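Local coordinates for alanine dehydrogenase (Archaeoglobus fulgidus, PDB 1OMO), which catalyses the reversible, NAD-dependent oxidative deamination of L-alanine to pyruvate and ammonium as a homodimer, and does not accept NADP in place of NAD, at residues A23-F28 with A116-A121; D50-P55 with G217-G222; E242-K245 with E249-V252; D263-I268 with L275-E280. All coordinates share one frame; numbering follows the deposited sequence.

Contact 1: residues A23-F28 with A116-A121; sequences AVEEAF and AAKYLA
Glu25 faces Lys118 and Tyr119 across two helical segments whose backbones stay well apart, the nearest pair of CA atoms being those of Glu25 and Ala116 at 8.9 Å. Long side chains therefore have to span the gap, and Glu25 is the one residue of 23-28 to make the contact. Its CG lies anti to the backbone N (chi1 -179°) and the chain runs on extended, which carries the carboxylate out to the last turn of helix 102-120. There it meets two consecutive residues of that turn. Lys118 brings its ammonium group across the glutamate chain at about a right angle, with a bend at chi3 on the way, and NZ touches both carboxylate oxygens: Glu25 OE1 at 3.3 Å and Glu25 OE2 at about 3.2 Å. Both bonds are weak, so this salt bridge is a loose, two-pronged one. Tyr119, the next residue, also crosses the glutamate chain at about a right angle, and the carboxylate comes to the edge of its ring, near the ring plane, beside the hydroxyl. The carboxylate and ring planes stand nearly perpendicular, 87° apart. The hydroxyl donates to the glutamate, but OE2 is modelled too close to the ring, so its bonds to both partners are uncertain in length. One acid thus gathers an amine and a phenol at a partly exposed surface. Deeper in, Val24 packs on Arg108, an NAD-binding residue of helix 102-120, while Ala23 and Ala27 rest on Ala299 of helix 294-311. The arrangement is a surface salt bridge that ties helix 17-32 to the C-terminal end of helix 102-120.

Contact 2: residues D50-P55 with G217-G222; sequences DLRAMP and GADGPG. With NAD (nicotinamide-adenine-dinucleotide), chain D.
The NAD site of the Rossmann domain is where Arg52 meets Asp219, the arginine reaching over from strand 50-58 of the other, mixed sheet. Arg52 NH2 lies 3.6 Å from Asp219 OD1, a long salt bridge without a hydrogen bond. The oxygen sits at the edge of the guanidinium, near its plane, yet the carboxylate itself is turned 60° from that plane and the two side chains cross at about a right angle. Arg52 is steadied from behind by its strand neighbour Asp50: NE donates to Asp50 OD2 at 3.2 Å with an N-H...O angle of 161°, only 6° out of the guanidinium plane, and NH1 adds a weak bond to the same oxygen. Asp50, Arg52 and Asp219 so form a salt-bridge network from sheet to cofactor loop. This loop follows strand 212-215 of the parallel Rossmann sheet, and Gly217, Ala218 and Asp219 bind NAD here; the carbonyl O of Gly217 accepts a hydrogen bond from O3D of the nicotinamide ribose, modelled at a doubtfully short 2.4 Å. With an alanine at Arg52, Asp50 would probably lose its cationic mate and Asp219 would keep Lys223 but lack the charge on its OD1 side. Asp219 puts its other oxygen, OD2, beside the same ribose and in a salt bridge with Lys223, which also bonds NAD.

Contact 3: residues E242-K245 with E249-V252; sequences EQAK and EINV. With NA (sodium ion), chain C.
Ala244 and Lys245 meet Ile250 and Asn251 where helix 241-247 runs out and the chain turns into helix 251-255. The closest backbone pair is Lys245 and Asn251, with CA atoms 4.7 Å apart, and no direct hydrogen bond crosses. Instead Lys245 O presses against Asn251 CB at 2.9 Å and takes a CA-H...O contact from Asn251 CA at 3.2 Å. A water donates to Lys245 O at 2.8 Å and to Asn251 O at 3.0 Å, bridging the two carbonyls. Beside this polar seam lies an apolar one: Ile250 has CG1 between its backbone N and carbonyl carbon (chi1 75°), which brings that branch against Ala244 O and sets CD1 4.1 Å from Ala244 CB. Strand 234-238 lies behind, with Val238 touching Ala244 and Ile236 touching Ile250.

The amide of Asn251 turns to other partners. OD1 accepts from Gly222 N, while ND2 reaches the carbonyls of Gly248 and Lys223. Glu249 also points away from helix 241-247; its chain bends at chi2, and OE1 binds the sodium ion at 2.8 Å. Its other oxygen, OE2, accepts from Leu226 N, and Asp289 receives the backbone N of both Glu249 and Ile250, so the metal ligand is held through side chain and main chain alike. Glu225 also binds the ion, and the positive sodium probably offsets the repulsion between two carboxylates brought together beside the NAD-binding loop.

Contact 4: residues D263-I268 with L275-E280; sequences DVHATI and LKDGRE
His265 and Asp277 lie across one another at about a right angle, the imidazole and carboxylate planes 53° apart. The histidine CG is anti to the backbone N (chi1 178°), and this swings the ring from the strand toward the 275-280 loop, where the aspartate carboxyl carbon stands in the ring plane at its edge. As modelled, NE2 of His265 is 3.3 Å from OD1 of Asp277, but the imidazole is probably turned over in the model, so which ring atom faces the aspartate is not settled. Asp277 OD1 also has a long, weak ion pair with Lys235. The next residue along the strand directs its methyl at the loop: Ala266 CB packs against CB of Lys276 at 3.6 Å and equally close to its CG. The same methyl lies over one face of the His265 ring, 4.1 Å above the plane and offset toward the rim. Beyond CG the lysine bends at chi2 and chi3, bringing CE to 3.8 Å from the His265 carbonyl O, an alongside contact of its aliphatic portion. A glycine in place of His265 would probably leave Asp277 without its neighbouring ring and open a gap beside the Ala266 methyl. Strand 264-267, at the edge of the parallel sheet, bonds through its backbone to strand 234-238, while Thr267 N-caps helix 268-273; the 275-280 loop folds back past the strand before the chain enters strand 285-289.

How the contacts relate
Along the chain, contacts 1 and 2 interleave, and contacts 3 and 4 follow in series. Contact 1 joins helix 17-32 to the end of helix 102-120; contact 2 reaches from the mixed sheet to the Rossmann domain, whereas contacts 3 and 4 lie around strand 234-238 and edge strand 264-267 of its parallel sheet. Contacts 2 and 3, with centres 11 Å apart, touch directly and share the region of the NAD and sodium sites. Contacts 1 and 4, 12 Å between centres, meet through Leu120 and Arg279 and through Phe28 packing on Ile268. Contacts 2 and 4 are the most distant pair, about 24 Å between centres; contact 3 touches contact 2 closely and contact 4 lightly, through Ile250 on Val264.

Contact 1: residues A23-F28 with A116-A121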
loop_
_atom_site.group_PDB
_atom_site.type_symbol
_atom_site.label_atom_id
_atom_site.label_comp_id
_atom_site.label_asym_id
_atom_site.label_seq_id
_atom_site.Cartn_x
_atom_site.Cartn_y
_atom_site.Cartn_z
ATOM N N ALA A 23 -21.391 -8.500 4.457
ATOM C CA ALA A 23 -19.985 -8.270 4.761
ATOM C C ALA A 23 -19.680 -6.798 4.969
ATOM O O ALA A 23 -18.978 -6.432 5.906
ATOM C CB ALA A 23 -19.100 -8.838 3.635
ATOM N N VAL A 24 -20.232 -5.949 4.114
ATOM C CA VAL A 24 -19.982 -4.523 4.230
ATOM C C VAL A 24 -20.628 -3.953 5.484
ATOM O O VAL A 24 -20.059 -3.088 6.152
ATOM C CB VAL A 24 -20.469 -3.761 2.947
ATOM C CG1 VAL A 24 -20.368 -2.243 3.127
ATOM C CG2 VAL A 24 -19.614 -4.175 1.776
ATOM N N GLU A 25 -21.806 -4.461 5.829
ATOM C CA GLU A 25 -22.493 -4.002 7.034
ATOM C C GLU A 25 -21.683 -4.357 8.295
ATOM O O GLU A 25 -21.464 -3.509 9.186
ATOM C CB GLU A 25 -23.887 -4.619 7.111
ATOM C CG GLU A 25 -24.693 -4.174 8.352
ATOM C CD GLU A 25 -26.183 -4.437 8.191
ATOM O OE1 GLU A 25 -26.549 -5.458 7.574
ATOM O OE2 GLU A 25 -26.996 -3.645 8.690
ATOM N N GLU A 26 -21.216 -5.603 8.369
ATOM C CA GLU A 26 -20.422 -6.044 9.535
ATOM C C GLU A 26 -19.085 -5.279 9.578
ATOM O O GLU A 26 -18.604 -4.900 10.638
ATOM C CB GLU A 26 -20.228 -7.570 9.471
ATOM C CG GLU A 26 -19.433 -8.184 10.598
ATOM C CD GLU A 26 -20.045 -7.990 11.991
ATOM O OE1 GLU A 26 -19.484 -8.562 12.945
ATOM O OE2 GLU A 26 -21.076 -7.289 12.148
ATOM N N ALA A 27 -18.497 -5.030 8.411
ATOM C CA ALA A 27 -17.250 -4.277 8.341
ATOM C C ALA A 27 -17.467 -2.915 8.960
ATOM O O ALA A 27 -16.662 -2.471 9.759
ATOM C CB ALA A 27 -16.804 -4.103 6.889
ATOM N N PHE A 28 -18.541 -2.228 8.591
ATOM C CA PHE A 28 -18.772 -0.912 9.191
ATOM C C PHE A 28 -18.953 -1.046 10.702
ATOM O O PHE A 28 -18.400 -0.270 11.474
ATOM C CB PHE A 28 -20.024 -0.233 8.636
ATOM C CG PHE A 28 -19.842 0.381 7.294
ATOM C CD1 PHE A 28 -18.706 1.141 7.011
ATOM C CD2 PHE A 28 -20.785 0.188 6.304
ATOM C CE1 PHE A 28 -18.517 1.686 5.749
ATOM C CE2 PHE A 28 -20.603 0.732 5.042
ATOM C CZ PHE A 28 -19.462 1.480 4.767
ATOM N N ALA A 116 -26.516 1.871 3.572
ATOM C CA ALA A 116 -26.760 3.214 4.095
ATOM C C ALA A 116 -28.254 3.630 3.946
ATOM O O ALA A 116 -28.844 4.199 4.874
ATOM C CB ALA A 116 -25.842 4.241 3.418
ATOM N N ALA A 117 -28.869 3.343 2.809
ATOM C CA ALA A 117 -30.266 3.715 2.637
ATOM C C ALA A 117 -31.125 2.911 3.633
ATOM O O ALA A 117 -32.042 3.456 4.231
ATOM C CB ALA A 117 -30.704 3.483 1.186
ATOM N N LYS A 118 -30.787 1.638 3.852
ATOM C CA LYS A 118 -31.536 0.827 4.804
ATOM C C LYS A 118 -31.610 1.488 6.184
ATOM O O LYS A 118 -32.646 1.445 6.849
ATOM C CB LYS A 118 -30.908 -0.555 4.982
ATOM C CG LYS A 118 -31.551 -1.306 6.176
ATOM C CD LYS A 118 -31.237 -2.812 6.251
ATOM C CE LYS A 118 -29.969 -3.077 7.051
ATOM N NZ LYS A 118 -29.695 -4.545 7.216
ATOM N N TYR A 119 -30.507 2.111 6.606
ATOM C CA TYR A 119 -30.438 2.747 7.916
ATOM C C TYR A 119 -30.857 4.197 7.945
ATOM O O TYR A 119 -31.273 4.704 8.978
ATOM C CB TYR A 119 -29.005 2.673 8.458
ATOM C CG TYR A 119 -28.638 1.322 9.031
ATOM C CD1 TYR A 119 -28.913 1.019 10.359
ATOM C CD2 TYR A 119 -28.060 0.341 8.238
ATOM C CE1 TYR A 119 -28.616 -0.234 10.895
ATOM C CE2 TYR A 119 -27.767 -0.919 8.752
ATOM C CZ TYR A 119 -28.049 -1.201 10.091
ATOM O OH TYR A 119 -27.781 -2.442 10.632
ATOM N N LEU A 120 -30.754 4.873 6.814
ATOM C CA LEU A 120 -31.031 6.288 6.795
ATOM C C LEU A 120 -32.281 6.794 6.081
ATOM O O LEU A 120 -32.796 7.840 6.441
ATOM C CB LEU A 120 -29.800 6.991 6.227
ATOM C CG LEU A 120 -28.677 7.520 7.103
ATOM C CD1 LEU A 120 -28.754 7.035 8.507
ATOM C CD2 LEU A 120 -27.365 7.143 6.423
ATOM N N ALA A 121 -32.761 6.066 5.082
ATOM C CA ALA A 121 -33.927 6.499 4.311
ATOM C C ALA A 121 -35.250 6.150 4.971
ATOM O O ALA A 121 -35.330 5.180 5.722
ATOM C CB ALA A 121 -33.884 5.890 2.919
#

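Contact 2: residues D50-P55 with G217-G222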
loop_
_atom_site.group_PDB
_atom_site.type_symbol
_atom_site.label_atom_id
_atom_site.label_comp_id
_atom_site.label_asym_id
_atom_site.label_seq_id
_atom_site.Cartn_x
_atom_site.Cartn_y
_atom_site.Cartn_z
ATOM N N ASP A 50 -3.707 8.129 -11.503
ATOM C CA ASP A 50 -3.082 7.726 -10.230
ATOM C C ASP A 50 -3.294 6.264 -9.778
ATOM O O ASP A 50 -3.993 5.498 -10.408
ATOM C CB ASP A 50 -3.535 8.650 -9.108
ATOM C CG ASP A 50 -4.910 8.282 -8.561
ATOM O OD1 ASP A 50 -5.530 7.348 -9.079
ATOM O OD2 ASP A 50 -5.388 8.916 -7.608
ATOM N N LEU A 51 -2.652 5.908 -8.671
ATOM C CA LEU A 51 -2.737 4.582 -8.054
ATOM C C LEU A 51 -2.927 4.823 -6.546
ATOM O O LEU A 51 -2.404 5.795 -5.991
ATOM C CB LEU A 51 -1.461 3.772 -8.314
ATOM C CG LEU A 51 -1.557 2.914 -9.578
ATOM C CD1 LEU A 51 -0.186 2.556 -10.119
ATOM C CD2 LEU A 51 -2.360 1.674 -9.266
ATOM N N ARG A 52 -3.694 3.950 -5.907
ATOM C CA ARG A 52 -3.988 4.070 -4.484
ATOM C C ARG A 52 -3.825 2.736 -3.802
ATOM O O ARG A 52 -4.232 1.723 -4.351
ATOM C CB ARG A 52 -5.431 4.514 -4.276
ATOM C CG ARG A 52 -5.728 5.799 -4.950
ATOM C CD ARG A 52 -7.211 6.119 -4.945
ATOM N NE ARG A 52 -7.479 7.151 -5.936
ATOM C CZ ARG A 52 -8.677 7.642 -6.213
ATOM N NH1 ARG A 52 -8.801 8.581 -7.144
ATOM N NH2 ARG A 52 -9.742 7.199 -5.562
ATOM N N ALA A 53 -3.252 2.756 -2.601
ATOM C CA ALA A 53 -3.050 1.559 -1.787
ATOM C C ALA A 53 -4.085 1.643 -0.675
ATOM O O ALA A 53 -4.176 2.661 0.035
ATOM C CB ALA A 53 -1.675 1.570 -1.201
ATOM N N MET A 54 -4.846 0.573 -0.492
ATOM C CA MET A 54 -5.882 0.576 0.536
ATOM C C MET A 54 -5.766 -0.681 1.407
ATOM O O MET A 54 -6.388 -1.683 1.114
ATOM C CB MET A 54 -7.266 0.631 -0.139
ATOM C CG MET A 54 -7.448 1.817 -1.096
ATOM S SD MET A 54 -9.034 1.907 -1.964
ATOM C CE MET A 54 -10.191 1.657 -0.596
ATOM N N PRO A 55 -4.955 -0.645 2.475
ATOM C CA PRO A 55 -4.798 -1.826 3.347
ATOM C C PRO A 55 -5.785 -1.857 4.495
ATOM O O PRO A 55 -6.224 -0.820 4.948
ATOM C CB PRO A 55 -3.361 -1.691 3.854
ATOM C CG PRO A 55 -3.243 -0.212 4.018
ATOM C CD PRO A 55 -3.936 0.376 2.794
ATOM N N GLY A 217 -20.710 9.555 -6.345
ATOM C CA GLY A 217 -19.746 9.978 -7.332
ATOM C C GLY A 217 -18.442 10.614 -6.902
ATOM O O GLY A 217 -17.388 10.275 -7.450
ATOM N N ALA A 218 -18.515 11.540 -5.950
ATOM C CA ALA A 218 -17.354 12.265 -5.467
ATOM C C ALA A 218 -16.393 11.421 -4.635
ATOM O O ALA A 218 -16.757 10.903 -3.580
ATOM C CB ALA A 218 -17.825 13.464 -4.664
ATOM N N ASP A 219 -15.151 11.308 -5.085
ATOM C CA ASP A 219 -14.182 10.508 -4.331
ATOM C C ASP A 219 -12.735 10.996 -4.453
ATOM O O ASP A 219 -11.807 10.264 -4.100
ATOM C CB ASP A 219 -14.207 9.083 -4.830
ATOM C CG ASP A 219 -13.657 8.993 -6.224
ATOM O OD1 ASP A 219 -12.478 9.360 -6.431
ATOM O OD2 ASP A 219 -14.407 8.587 -7.107
ATOM N N GLY A 220 -12.539 12.187 -5.003
ATOM C CA GLY A 220 -11.207 12.738 -5.120
ATOM C C GLY A 220 -11.286 14.232 -4.873
ATOM O O GLY A 220 -12.357 14.832 -4.974
ATOM N N PRO A 221 -10.174 14.876 -4.528
ATOM C CA PRO A 221 -10.197 16.322 -4.281
ATOM C C PRO A 221 -10.887 17.117 -5.385
ATOM O O PRO A 221 -10.641 16.883 -6.567
ATOM C CB PRO A 221 -8.714 16.666 -4.178
ATOM C CG PRO A 221 -8.167 15.432 -3.473
ATOM C CD PRO A 221 -8.868 14.283 -4.173
ATOM N N GLY A 222 -11.755 18.059 -5.002
ATOM C CA GLY A 222 -12.435 18.872 -6.003
ATOM C C GLY A 222 -13.667 18.250 -6.637
ATOM O O GLY A 222 -14.448 18.960 -7.285
HETATM P PA NAD D . -19.132 5.668 -15.472
HETATM O O1A NAD D . -18.298 6.567 -16.307
HETATM O O2A NAD D . -19.561 4.310 -16.045
HETATM O O5B NAD D . -20.508 6.288 -14.801
HETATM C C5B NAD D . -20.723 7.753 -14.644
HETATM C C4B NAD D . -21.985 8.110 -15.473
HETATM O O4B NAD D . -22.149 9.572 -15.210
HETATM C C3B NAD D . -21.860 8.052 -17.069
HETATM O O3B NAD D . -22.928 7.204 -17.652
HETATM C C2B NAD D . -21.920 9.522 -17.549
HETATM O O2B NAD D . -22.385 9.807 -18.818
HETATM C C1B NAD D . -22.698 10.169 -16.362
HETATM N N9A NAD D . -22.405 11.559 -16.166
HETATM C C8A NAD D . -21.230 12.279 -16.247
HETATM N N7A NAD D . -21.378 13.557 -15.972
HETATM C C5A NAD D . -22.658 13.765 -15.693
HETATM C C6A NAD D . -23.397 14.967 -15.307
HETATM N N6A NAD D . -22.814 16.134 -15.206
HETATM N N1A NAD D . -24.748 14.770 -15.082
HETATM C C2A NAD D . -25.373 13.574 -15.195
HETATM N N3A NAD D . -24.701 12.389 -15.570
HETATM C C4A NAD D . -23.341 12.533 -15.791
HETATM O O3 NAD D . -18.592 5.333 -13.933
HETATM P PN NAD D . -19.122 4.352 -12.651
HETATM O O1N NAD D . -20.502 3.857 -13.001
HETATM O O2N NAD D . -17.998 3.413 -12.262
HETATM O O5D NAD D . -19.270 5.576 -11.502
HETATM C C5D NAD D . -18.013 6.516 -11.596
HETATM C C4D NAD D . -17.961 7.509 -10.482
HETATM O O4D NAD D . -18.027 6.720 -9.167
HETATM C C3D NAD D . -16.635 8.327 -10.374
HETATM O O3D NAD D . -16.824 9.585 -9.701
HETATM C C2D NAD D . -15.771 7.340 -9.583
HETATM O O2D NAD D . -14.515 7.820 -9.231
HETATM C C1D NAD D . -16.779 6.956 -8.399
HETATM N N1N NAD D . -16.638 5.649 -7.668
HETATM C C2N NAD D . -16.653 5.823 -6.216
HETATM C C3N NAD D . -16.720 4.583 -5.483
HETATM C C7N NAD D . -16.722 4.790 -3.852
HETATM O O7N NAD D . -16.317 3.834 -3.130
HETATM N N7N NAD D . -17.181 5.983 -3.353
HETATM C C4N NAD D . -16.787 3.279 -6.028
HETATM C C5N NAD D . -16.770 3.260 -7.482
HETATM C C6N NAD D . -16.702 4.416 -8.276
#

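Contact 3: residues E242-K245 with E249-V252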
loop_
_atom_site.group_PDB
_atom_site.type_symbol
_atom_site.label_atom_id
_atom_site.label_comp_id
_atom_site.label_asym_id
_atom_site.label_seq_id
_atom_site.Cartn_x
_atom_site.Cartn_y
_atom_site.Cartn_z
ATOM N N GLU A 242 -12.175 11.292 7.658
ATOM C CA GLU A 242 -11.041 11.866 6.943
ATOM C C GLU A 242 -11.050 11.698 5.420
ATOM O O GLU A 242 -10.635 12.602 4.694
ATOM C CB GLU A 242 -9.732 11.365 7.541
ATOM C CG GLU A 242 -8.690 12.499 7.675
ATOM C CD GLU A 242 -9.114 13.667 8.595
ATOM O OE1 GLU A 242 -8.520 14.760 8.459
ATOM O OE2 GLU A 242 -10.021 13.506 9.449
ATOM N N GLN A 243 -11.541 10.566 4.925
ATOM C CA GLN A 243 -11.603 10.383 3.478
ATOM C C GLN A 243 -12.692 11.275 2.857
ATOM O O GLN A 243 -12.574 11.690 1.696
ATOM C CB GLN A 243 -11.881 8.926 3.120
ATOM C CG GLN A 243 -10.868 7.946 3.690
ATOM C CD GLN A 243 -11.035 6.552 3.124
ATOM O OE1 GLN A 243 -10.261 5.684 3.442
ATOM N NE2 GLN A 243 -12.047 6.340 2.268
ATOM N N ALA A 244 -13.746 11.568 3.610
ATOM C CA ALA A 244 -14.810 12.413 3.069
ATOM C C ALA A 244 -14.230 13.823 2.932
ATOM O O ALA A 244 -14.337 14.436 1.855
ATOM C CB ALA A 244 -16.043 12.406 3.987
ATOM N N LYS A 245 -13.588 14.312 3.998
ATOM C CA LYS A 245 -12.941 15.636 4.005
ATOM C C LYS A 245 -12.071 15.841 2.752
ATOM O O LYS A 245 -12.210 16.820 2.034
ATOM C CB LYS A 245 -12.007 15.780 5.206
ATOM C CG LYS A 245 -12.600 16.271 6.525
ATOM C CD LYS A 245 -11.449 16.354 7.552
ATOM C CE LYS A 245 -11.808 17.019 8.871
ATOM N NZ LYS A 245 -10.799 16.610 9.924
ATOM N N GLU A 249 -18.202 13.730 -1.078
ATOM C CA GLU A 249 -19.093 14.767 -1.562
ATOM C C GLU A 249 -18.885 16.071 -0.779
ATOM O O GLU A 249 -19.089 17.176 -1.330
ATOM C CB GLU A 249 -20.557 14.294 -1.484
ATOM C CG GLU A 249 -21.651 15.337 -1.828
ATOM C CD GLU A 249 -21.444 16.022 -3.164
ATOM O OE1 GLU A 249 -20.983 15.363 -4.119
ATOM O OE2 GLU A 249 -21.762 17.224 -3.260
ATOM N N ILE A 250 -18.460 15.974 0.479
ATOM C CA ILE A 250 -18.260 17.205 1.244
ATOM C C ILE A 250 -16.879 17.876 1.104
ATOM O O ILE A 250 -16.671 18.925 1.718
ATOM C CB ILE A 250 -18.459 16.996 2.760
ATOM C CG1 ILE A 250 -17.264 16.269 3.356
ATOM C CG2 ILE A 250 -19.673 16.137 3.028
ATOM C CD1 ILE A 250 -17.333 16.175 4.861
ATOM N N ASN A 251 -15.946 17.324 0.316
ATOM C CA ASN A 251 -14.595 17.936 0.295
ATOM C C ASN A 251 -14.488 19.426 -0.070
ATOM O O ASN A 251 -13.860 20.183 0.668
ATOM C CB ASN A 251 -13.600 17.054 -0.514
ATOM C CG ASN A 251 -13.625 17.306 -2.010
ATOM O OD1 ASN A 251 -12.925 18.193 -2.529
ATOM N ND2 ASN A 251 -14.406 16.501 -2.726
ATOM N N VAL A 252 -15.135 19.851 -1.153
ATOM C CA VAL A 252 -15.114 21.262 -1.600
ATOM C C VAL A 252 -15.717 22.179 -0.530
ATOM O O VAL A 252 -15.148 23.222 -0.173
ATOM C CB VAL A 252 -15.903 21.434 -2.966
ATOM C CG1 VAL A 252 -15.892 22.899 -3.443
ATOM C CG2 VAL A 252 -15.266 20.568 -4.034
HETATM NA NA NA C . -20.853 12.641 -4.581
HETATM O O HOH W 1 -11.504 19.547 2.413
#

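Contact 4: residues D263-I268 with L275-E280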
loop_
_atom_site.group_PDB
_atom_site.type_symbol
_atom_site.label_atom_id
_atom_site.label_comp_id
_atom_site.label_asym_id
_atom_site.label_seq_id
_atom_site.Cartn_x
_atom_site.Cartn_y
_atom_site.Cartn_z
ATOM N N ASP A 263 -20.794 19.881 11.288
ATOM C CA ASP A 263 -21.819 19.664 10.304
ATOM C C ASP A 263 -21.911 18.200 9.880
ATOM O O ASP A 263 -22.805 17.819 9.113
ATOM C CB ASP A 263 -21.576 20.565 9.096
ATOM C CG ASP A 263 -21.695 22.043 9.447
ATOM O OD1 ASP A 263 -20.655 22.713 9.608
ATOM O OD2 ASP A 263 -22.843 22.526 9.581
ATOM N N VAL A 264 -20.994 17.372 10.349
ATOM C CA VAL A 264 -21.078 15.964 9.996
ATOM C C VAL A 264 -21.685 15.297 11.212
ATOM O O VAL A 264 -21.167 15.409 12.327
ATOM C CB VAL A 264 -19.704 15.329 9.684
ATOM C CG1 VAL A 264 -19.866 13.835 9.498
ATOM C CG2 VAL A 264 -19.135 15.913 8.415
ATOM N N HIS A 265 -22.793 14.608 10.991
ATOM C CA HIS A 265 -23.497 13.968 12.083
ATOM C C HIS A 265 -22.890 12.669 12.638
ATOM O O HIS A 265 -22.834 12.469 13.858
ATOM C CB HIS A 265 -24.952 13.712 11.668
ATOM C CG HIS A 265 -25.753 13.006 12.712
ATOM N ND1 HIS A 265 -26.515 11.886 12.440
ATOM C CD2 HIS A 265 -25.866 13.222 14.042
ATOM C CE1 HIS A 265 -27.052 11.443 13.559
ATOM N NE2 HIS A 265 -26.674 12.234 14.547
ATOM N N ALA A 266 -22.454 11.786 11.753
ATOM C CA ALA A 266 -21.908 10.518 12.201
ATOM C C ALA A 266 -21.270 9.801 11.027
ATOM O O ALA A 266 -21.352 10.284 9.912
ATOM C CB ALA A 266 -23.060 9.673 12.757
ATOM N N THR A 267 -20.631 8.666 11.283
ATOM C CA THR A 267 -20.083 7.829 10.215
ATOM C C THR A 267 -21.175 6.755 10.121
ATOM O O THR A 267 -21.961 6.578 11.045
ATOM C CB THR A 267 -18.764 7.122 10.599
ATOM O OG1 THR A 267 -19.006 6.233 11.697
ATOM C CG2 THR A 267 -17.688 8.131 11.004
ATOM N N ILE A 268 -21.246 6.036 9.018
ATOM C CA ILE A 268 -22.279 5.018 8.880
ATOM C C ILE A 268 -22.097 3.874 9.896
ATOM O O ILE A 268 -23.076 3.262 10.321
ATOM C CB ILE A 268 -22.307 4.486 7.419
ATOM C CG1 ILE A 268 -23.498 3.558 7.214
ATOM C CG2 ILE A 268 -20.988 3.797 7.094
ATOM C CD1 ILE A 268 -24.782 4.136 7.678
ATOM N N LEU A 275 -24.001 3.943 18.053
ATOM C CA LEU A 275 -23.257 4.986 18.756
ATOM C C LEU A 275 -23.830 6.367 18.472
ATOM O O LEU A 275 -23.604 7.310 19.237
ATOM C CB LEU A 275 -21.782 4.960 18.362
ATOM C CG LEU A 275 -21.065 3.634 18.514
ATOM C CD1 LEU A 275 -19.653 3.731 17.963
ATOM C CD2 LEU A 275 -21.052 3.277 19.982
ATOM N N LYS A 276 -24.540 6.479 17.345
ATOM C CA LYS A 276 -25.189 7.723 16.946
ATOM C C LYS A 276 -26.500 7.352 16.276
ATOM O O LYS A 276 -26.619 6.324 15.621
ATOM C CB LYS A 276 -24.375 8.506 15.924
ATOM C CG LYS A 276 -22.945 8.778 16.286
ATOM C CD LYS A 276 -22.779 9.917 17.278
ATOM C CE LYS A 276 -21.489 10.691 16.933
ATOM N NZ LYS A 276 -20.870 11.461 18.048
ATOM N N ASP A 277 -27.478 8.228 16.407
ATOM C CA ASP A 277 -28.775 8.002 15.800
ATOM C C ASP A 277 -28.674 8.170 14.279
ATOM O O ASP A 277 -27.760 8.825 13.759
ATOM C CB ASP A 277 -29.758 9.001 16.392
ATOM C CG ASP A 277 -29.155 10.370 16.501
ATOM O OD1 ASP A 277 -29.550 11.263 15.712
ATOM O OD2 ASP A 277 -28.249 10.547 17.362
ATOM N N GLY A 278 -29.588 7.531 13.562
ATOM C CA GLY A 278 -29.595 7.678 12.127
ATOM C C GLY A 278 -30.667 8.720 11.858
ATOM O O GLY A 278 -30.681 9.801 12.441
ATOM N N ARG A 279 -31.578 8.399 10.969
ATOM C CA ARG A 279 -32.660 9.312 10.654
ATOM C C ARG A 279 -33.518 9.442 11.919
ATOM O O ARG A 279 -33.814 8.430 12.564
ATOM C CB ARG A 279 -33.477 8.718 9.516
ATOM C CG ARG A 279 -34.721 9.480 9.144
ATOM C CD ARG A 279 -35.200 9.076 7.754
ATOM N NE ARG A 279 -35.804 10.245 7.144
ATOM C CZ ARG A 279 -35.242 11.003 6.211
ATOM N NH1 ARG A 279 -35.902 12.057 5.771
ATOM N NH2 ARG A 279 -34.065 10.695 5.682
ATOM N N GLU A 280 -33.888 10.667 12.293
ATOM C CA GLU A 280 -34.734 10.850 13.469
ATOM C C GLU A 280 -36.115 11.451 13.176
ATOM O O GLU A 280 -37.010 11.357 13.999
ATOM C CB GLU A 280 -34.020 11.698 14.529
ATOM C CG GLU A 280 -34.718 11.674 15.923
ATOM C CD GLU A 280 -34.606 10.322 16.671
ATOM O OE1 GLU A 280 -35.637 9.897 17.253
ATOM O OE2 GLU A 280 -33.500 9.704 16.699
#